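Local coordinates for DNA repair protein rad60 (Schizosaccharomyces pombe, PDB 3GOE) that is required for recombinational repair of DNA double-strand breaks and ends in the SUMO-like domain described here, at residues S17-L22 against V43-H48; L24-D29 against I36-T41. All blocks are in the same frame, centred on the assembly; numbering follows the deposited sequence. Where two conformers were deposited one is given.

Overall arrangement
The chain enters the ubiquitin-like fold through strand 9-16, turns back in the loop that holds 17-22, and continues as strand 22-27, the outer partner of that hairpin. Helix 32-43 then crosses over the sheet, and contact 2 closes the short connection between strand and helix by packing 24-29 on 36-41. At the helix's C-terminal end the chain enters 43-48, where contact 1 closes a wider loop back onto the hairpin turn, with contact 2 lying wholly within it. Contact 2 joins strand to helix in the interior, whereas contact 1 joins turn to helix end at the surface. Tyr-39 links them, its OH probably hydrogen-bonded to Glu-20 O and Ser-19 OG.

Contact 1. Residues S17-L22 against V43-H48; sequences SKSEDL and VKISFH. With CA (calcium ion), chain B.
Glu-20 and Leu-22 make van der Waals contact with Val-43, where the turn after strand 9-16 lies beside the C-terminal end of helix 32-43. One methyl of the valine, CG1, does most of the touching. Leu-22 supplies the apolar pair, its CB 4.1 Å from Val-43 CG1. Glu-20 slides past the valine in the opposite direction and touches it at two points, its CB 4.0 Å and its OE1 3.7 Å from Val-43 CG1. With CG anti to the backbone N (chi1 179°) and the rest of the chain extended, the glutamate spans the small branched residue and carries its carboxylate on to the surface. Farther along, Ile-45 CD1 approaches Ser-19 OG at 4.3 Å, a loose van der Waals contact.

The polar link is indirect. A water donates to Glu-20 OE1 at 2.9 Å and to Val-43 O, also at 2.9 Å, and so spans the two segments. Ser-19 OG and Glu-20 O have the Tyr-39 hydroxyl on the helix as their probable partner.

Metal coordination shapes the other side of the turn. In this crystal structure calcium is bound by Ser-19 O at 2.6 Å and by Asp-21 OD1 at 2.3 Å, together with Ser-16 O and water. Aspartate suits this place because its short side chain, pointing away from 43-48, offers a hard anionic oxygen to the ion. The chemistry is consistent with a turn held by oxygen ligands around calcium on one side, and by valine packing, the tyrosine hydroxyl and a water bridge at the helix end.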
loop_
_atom_site.group_PDB
_atom_site.type_symbol
_atom_site.label_atom_id
_atom_site.label_comp_id
_atom_site.label_asym_id
_atom_site.label_seq_id
_atom_site.Cartn_x
_atom_site.Cartn_y
_atom_site.Cartn_z
ATOM N N SER A 17 -12.254 -4.856 -4.835
ATOM C CA SER A 17 -13.570 -5.266 -5.313
ATOM C C SER A 17 -14.031 -6.542 -4.641
ATOM O O SER A 17 -15.240 -6.842 -4.619
ATOM C CB SER A 17 -13.473 -5.400 -6.855
ATOM O OG SER A 17 -12.818 -6.595 -7.182
ATOM N N LYS A 18 -13.128 -7.344 -4.083
ATOM C CA LYS A 18 -13.438 -8.594 -3.450
ATOM C C LYS A 18 -13.167 -8.608 -1.957
ATOM O O LYS A 18 -13.264 -9.646 -1.318
ATOM C CB LYS A 18 -12.636 -9.711 -4.095
ATOM C CG LYS A 18 -12.907 -10.065 -5.537
ATOM C CD LYS A 18 -12.138 -11.323 -5.909
ATOM C CE LYS A 18 -12.388 -11.788 -7.314
ATOM N NZ LYS A 18 -11.559 -12.995 -7.652
ATOM N N SER A 19 -12.769 -7.515 -1.344
ATOM C CA SER A 19 -12.518 -7.516 0.106
ATOM C C SER A 19 -12.732 -6.075 0.623
ATOM O O SER A 19 -13.047 -5.180 -0.135
ATOM C CB SER A 19 -11.149 -8.062 0.466
ATOM O OG SER A 19 -10.079 -7.369 -0.184
ATOM N N GLU A 20 -12.585 -5.952 1.944
ATOM C CA GLU A 20 -12.898 -4.709 2.669
ATOM C C GLU A 20 -11.934 -3.621 2.252
ATOM O O GLU A 20 -10.727 -3.803 2.264
ATOM C CB GLU A 20 -12.826 -4.866 4.190
ATOM C CG GLU A 20 -13.108 -3.632 5.066
ATOM C CD GLU A 20 -12.901 -3.759 6.563
ATOM O OE1 GLU A 20 -12.354 -4.801 7.028
ATOM O OE2 GLU A 20 -13.275 -2.893 7.433
ATOM N N ASP A 21 -12.470 -2.482 1.879
ATOM C CA ASP A 21 -11.621 -1.350 1.588
ATOM C C ASP A 21 -11.003 -0.930 2.896
ATOM O O ASP A 21 -11.594 -1.244 3.949
ATOM C CB ASP A 21 -12.456 -0.225 0.983
ATOM C CG ASP A 21 -13.078 -0.549 -0.345
ATOM O OD1 ASP A 21 -12.866 -1.628 -0.921
ATOM O OD2 ASP A 21 -13.817 0.348 -0.782
ATOM N N LEU A 22 -9.849 -0.287 2.842
ATOM C CA LEU A 22 -9.157 0.103 4.056
ATOM C C LEU A 22 -8.345 1.376 3.833
ATOM O O LEU A 22 -7.574 1.426 2.907
ATOM C CB LEU A 22 -8.250 -1.043 4.482
ATOM C CG LEU A 22 -7.495 -0.829 5.793
ATOM C CD1 LEU A 22 -8.465 -0.854 6.949
ATOM C CD2 LEU A 22 -6.362 -1.840 6.012
ATOM N N VAL A 43 -7.528 -6.483 7.561
ATOM C CA VAL A 43 -8.856 -6.917 7.129
ATOM C C VAL A 43 -9.066 -8.408 7.350
ATOM O O VAL A 43 -10.147 -8.935 7.080
ATOM C CB VAL A 43 -9.151 -6.520 5.676
ATOM C CG1 VAL A 43 -9.042 -4.992 5.428
ATOM C CG2 VAL A 43 -8.348 -7.267 4.661
ATOM N N LYS A 44 -8.071 -9.109 7.816
ATOM C CA LYS A 44 -8.105 -10.526 8.235
ATOM C C LYS A 44 -8.310 -11.468 7.060
ATOM O O LYS A 44 -8.976 -12.507 7.174
ATOM C CB LYS A 44 -9.128 -10.771 9.350
ATOM C CG LYS A 44 -8.796 -9.880 10.606
ATOM C CD LYS A 44 -9.649 -10.257 11.813
ATOM C CE LYS A 44 -9.329 -9.333 13.024
ATOM N NZ LYS A 44 -7.961 -8.775 12.854
ATOM N N ILE A 45 -7.659 -11.182 5.947
ATOM C CA ILE A 45 -7.567 -12.118 4.827
ATOM C C ILE A 45 -6.192 -12.714 4.795
ATOM O O ILE A 45 -5.213 -12.141 5.337
ATOM C CB ILE A 45 -7.955 -11.514 3.483
ATOM C CG1 ILE A 45 -6.965 -10.506 2.947
ATOM C CG2 ILE A 45 -9.378 -10.953 3.556
ATOM C CD1 ILE A 45 -7.214 -10.011 1.546
ATOM N N SER A 46 -6.026 -13.859 4.132
ATOM C CA SER A 46 -4.744 -14.502 4.106
ATOM C C SER A 46 -3.788 -13.862 3.089
ATOM O O SER A 46 -4.112 -13.735 1.918
ATOM C CB SER A 46 -4.872 -15.979 3.761
ATOM O OG SER A 46 -5.526 -16.671 4.745
ATOM N N PHE A 47 -2.593 -13.521 3.508
ATOM C CA PHE A 47 -1.584 -13.002 2.605
ATOM C C PHE A 47 -1.167 -14.107 1.642
ATOM O O PHE A 47 -0.942 -15.244 2.017
ATOM C CB PHE A 47 -0.376 -12.502 3.383
ATOM C CG PHE A 47 0.757 -12.068 2.453
ATOM C CD1 PHE A 47 1.849 -12.844 2.215
ATOM C CD2 PHE A 47 0.627 -10.862 1.772
ATOM C CE1 PHE A 47 2.815 -12.494 1.282
ATOM C CE2 PHE A 47 1.597 -10.503 0.846
ATOM C CZ PHE A 47 2.681 -11.293 0.633
ATOM N N HIS A 48 -0.999 -13.726 0.379
ATOM C CA HIS A 48 -0.519 -14.600 -0.670
ATOM C C HIS A 48 0.306 -13.797 -1.649
ATOM O O HIS A 48 -0.004 -12.632 -1.894
ATOM C CB HIS A 48 -1.775 -15.173 -1.381
ATOM C CG HIS A 48 -1.422 -16.303 -2.288
ATOM N ND1 HIS A 48 -0.975 -16.222 -3.536
ATOM C CD2 HIS A 48 -1.471 -17.650 -2.098
ATOM C CE1 HIS A 48 -0.670 -17.332 -4.124
ATOM N NE2 HIS A 48 -1.009 -18.247 -3.252
HETATM CA CA CA B . -14.488 -3.259 -1.258
HETATM O O HOH W 1 -12.551 -7.558 6.330
HETATM O O HOH W 2 -15.806 -4.968 -1.142
HETATM O O HOH W 3 -14.962 -2.222 -2.618
#

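Contact 2. Residues L24-D29 against I36-T41; sequences LSIPVD and IKRYCT
Leu-24 packs against Arg-38 and Tyr-39, with Ile-26 at the margin touching Arg-38 CG, in a buried strand-on-helix contact of the beta-grasp, or ubiquitin-like, fold. Strand 22-27 is an outermost strand of the sheet, and helix 32-43 lies across the sheet's face. The chain directions of strand 24-27 and helix 36-41 are 145° apart, and their axes come within 10.3 Å, a spacing bridged by side chains from both sides. Backbone bonding of Leu-24 with Leu-12 and of Ile-26 with Ile-10 on strand 9-16 fixes the edge strand, whose alternation turns these two aliphatic residues toward the helix and leaves Ser-25 between them at the exposed side. Leu-35, one helical turn before the arginine and tyrosine, also packs on Leu-24 and Ile-26.

Each residue on the helix suits its place differently. Arg-38 gives the interior only its aliphatic part: chi1 of 179° sets CG anti to the backbone N, against the Leu-24 methyl, the two side chains meeting at a slant, and bends at chi2 and chi3 then lead the guanidinium away from the leucine. Tyr-39 is buried, its ring packing on Leu-14 and Ser-16 of strand 9-16, between helix and hairpin. The helical frame is kept by Cys-40 N bonding to Ile-36 O at 2.9 Å. In SUMO proteins the corresponding strand and helix border the groove that receives SUMO-interacting motifs.

Leucine serves the strand well because one branch can reach the helix backbone itself. Leu-24 CD2 lies 4.0 Å from Arg-38 CG. Tyr-39 N is equally near, also 4.0 Å from that same Leu-24 CD2 methyl.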
loop_
_atom_site.group_PDB
_atom_site.type_symbol
_atom_site.label_atom_id
_atom_site.label_comp_id
_atom_site.label_asym_id
_atom_site.label_seq_id
_atom_site.Cartn_x
_atom_site.Cartn_y
_atom_site.Cartn_z
ATOM N N LEU A 24 -5.162 3.164 5.437
ATOM C CA LEU A 24 -3.979 2.804 6.249
ATOM C C LEU A 24 -3.015 3.948 6.312
ATOM O O LEU A 24 -2.920 4.678 5.348
ATOM C CB LEU A 24 -3.151 1.540 5.741
ATOM C CG LEU A 24 -3.859 0.330 5.458
ATOM C CD1 LEU A 24 -4.597 0.452 4.123
ATOM C CD2 LEU A 24 -2.799 -0.734 5.346
ATOM N N SER A 25 -2.297 4.081 7.405
ATOM C CA SER A 25 -1.227 5.066 7.510
ATOM C C SER A 25 0.026 4.217 7.680
ATOM O O SER A 25 0.256 3.537 8.671
ATOM C CB SER A 25 -1.458 5.979 8.659
ATOM O OG SER A 25 -1.805 5.312 9.856
ATOM N N ILE A 26 0.835 4.202 6.634
ATOM C CA ILE A 26 1.954 3.292 6.688
ATOM C C ILE A 26 3.291 4.019 6.426
ATOM O O ILE A 26 3.366 5.079 5.817
ATOM C CB ILE A 26 2.008 2.040 5.802
ATOM C CG1 ILE A 26 2.107 2.449 4.337
ATOM C CG2 ILE A 26 0.888 1.084 6.174
ATOM C CD1 ILE A 26 2.823 1.345 3.564
ATOM N N PRO A 27 4.342 3.469 6.996
ATOM C CA PRO A 27 5.680 4.061 6.787
ATOM C C PRO A 27 6.129 3.969 5.352
ATOM O O PRO A 27 6.001 2.940 4.709
ATOM C CB PRO A 27 6.571 3.209 7.705
ATOM C CG PRO A 27 5.641 2.663 8.740
ATOM C CD PRO A 27 4.398 2.394 8.013
ATOM N N VAL A 28 6.717 5.056 4.870
ATOM C CA VAL A 28 7.178 5.066 3.483
ATOM C C VAL A 28 8.415 4.227 3.262
ATOM O O VAL A 28 8.751 3.897 2.136
ATOM C CB VAL A 28 7.413 6.521 3.009
ATOM C CG1 VAL A 28 6.106 7.302 3.025
ATOM C CG2 VAL A 28 8.515 7.206 3.799
ATOM N N ASP A 29 9.076 3.753 4.320
ATOM C CA ASP A 29 10.135 2.780 4.186
ATOM C C ASP A 29 9.617 1.327 4.139
ATOM O O ASP A 29 10.434 0.426 3.883
ATOM C CB ASP A 29 11.227 3.021 5.230
ATOM C CG ASP A 29 10.905 2.555 6.600
ATOM O OD1 ASP A 29 9.758 2.170 6.879
ATOM O OD2 ASP A 29 11.885 2.582 7.429
ATOM N N ILE A 36 0.966 -4.709 1.529
ATOM C CA ILE A 36 -0.001 -5.771 1.323
ATOM C C ILE A 36 -0.170 -6.641 2.525
ATOM O O ILE A 36 -1.287 -6.994 2.939
ATOM C CB ILE A 36 0.348 -6.601 0.044
ATOM C CG1 ILE A 36 0.353 -5.735 -1.198
ATOM C CG2 ILE A 36 -0.627 -7.744 -0.100
ATOM C CD1 ILE A 36 0.966 -6.425 -2.414
ATOM N N LYS A 37 0.942 -7.048 3.166
ATOM C CA LYS A 37 0.881 -7.860 4.364
ATOM C C LYS A 37 0.072 -7.155 5.461
ATOM O O LYS A 37 -0.692 -7.796 6.185
ATOM C CB LYS A 37 2.266 -8.207 4.900
ATOM C CG LYS A 37 3.020 -9.205 4.065
ATOM C CD LYS A 37 4.413 -9.472 4.658
ATOM C CE LYS A 37 5.149 -10.584 3.975
ATOM N NZ LYS A 37 6.459 -10.756 4.628
ATOM N N ARG A 38 0.294 -5.866 5.634
ATOM C CA ARG A 38 -0.414 -5.089 6.658
ATOM C C ARG A 38 -1.895 -4.970 6.307
ATOM O O ARG A 38 -2.751 -5.117 7.179
ATOM C CB ARG A 38 0.269 -3.732 6.816
ATOM C CG ARG A 38 -0.424 -2.848 7.843
ATOM C CD ARG A 38 -0.437 -3.374 9.253
ATOM N NE ARG A 38 0.870 -3.601 9.846
ATOM C CZ ARG A 38 1.629 -2.663 10.405
ATOM N NH1 ARG A 38 1.270 -1.407 10.426
ATOM N NH2 ARG A 38 2.822 -2.982 10.959
ATOM N N TYR A 39 -2.216 -4.697 5.050
ATOM C CA TYR A 39 -3.602 -4.717 4.617
ATOM C C TYR A 39 -4.271 -6.042 5.014
ATOM O O TYR A 39 -5.369 -6.077 5.565
ATOM C CB TYR A 39 -3.685 -4.482 3.090
ATOM C CG TYR A 39 -5.081 -4.712 2.579
ATOM C CD1 TYR A 39 -6.076 -3.745 2.725
ATOM C CD2 TYR A 39 -5.410 -5.895 1.947
ATOM C CE1 TYR A 39 -7.365 -3.976 2.252
ATOM C CE2 TYR A 39 -6.706 -6.109 1.519
ATOM C CZ TYR A 39 -7.680 -5.161 1.661
ATOM O OH TYR A 39 -8.964 -5.435 1.237
ATOM N N CYS A 40 -3.575 -7.141 4.710
ATOM C CA CYS A 40 -4.162 -8.454 4.956
ATOM C C CYS A 40 -4.393 -8.698 6.439
ATOM O O CYS A 40 -5.444 -9.281 6.792
ATOM C CB CYS A 40 -3.277 -9.565 4.371
ATOM S SG CYS A 40 -3.309 -9.614 2.558
ATOM N N THR A 41 -3.471 -8.346 7.316
ATOM C CA THR A 41 -3.725 -8.544 8.743
ATOM C C THR A 41 -4.812 -7.579 9.229
ATOM O O THR A 41 -5.565 -7.969 10.166
ATOM C CB THR A 41 -2.479 -8.453 9.609
ATOM O OG1 THR A 41 -1.776 -7.227 9.466
ATOM C CG2 THR A 41 -1.486 -9.579 9.351
#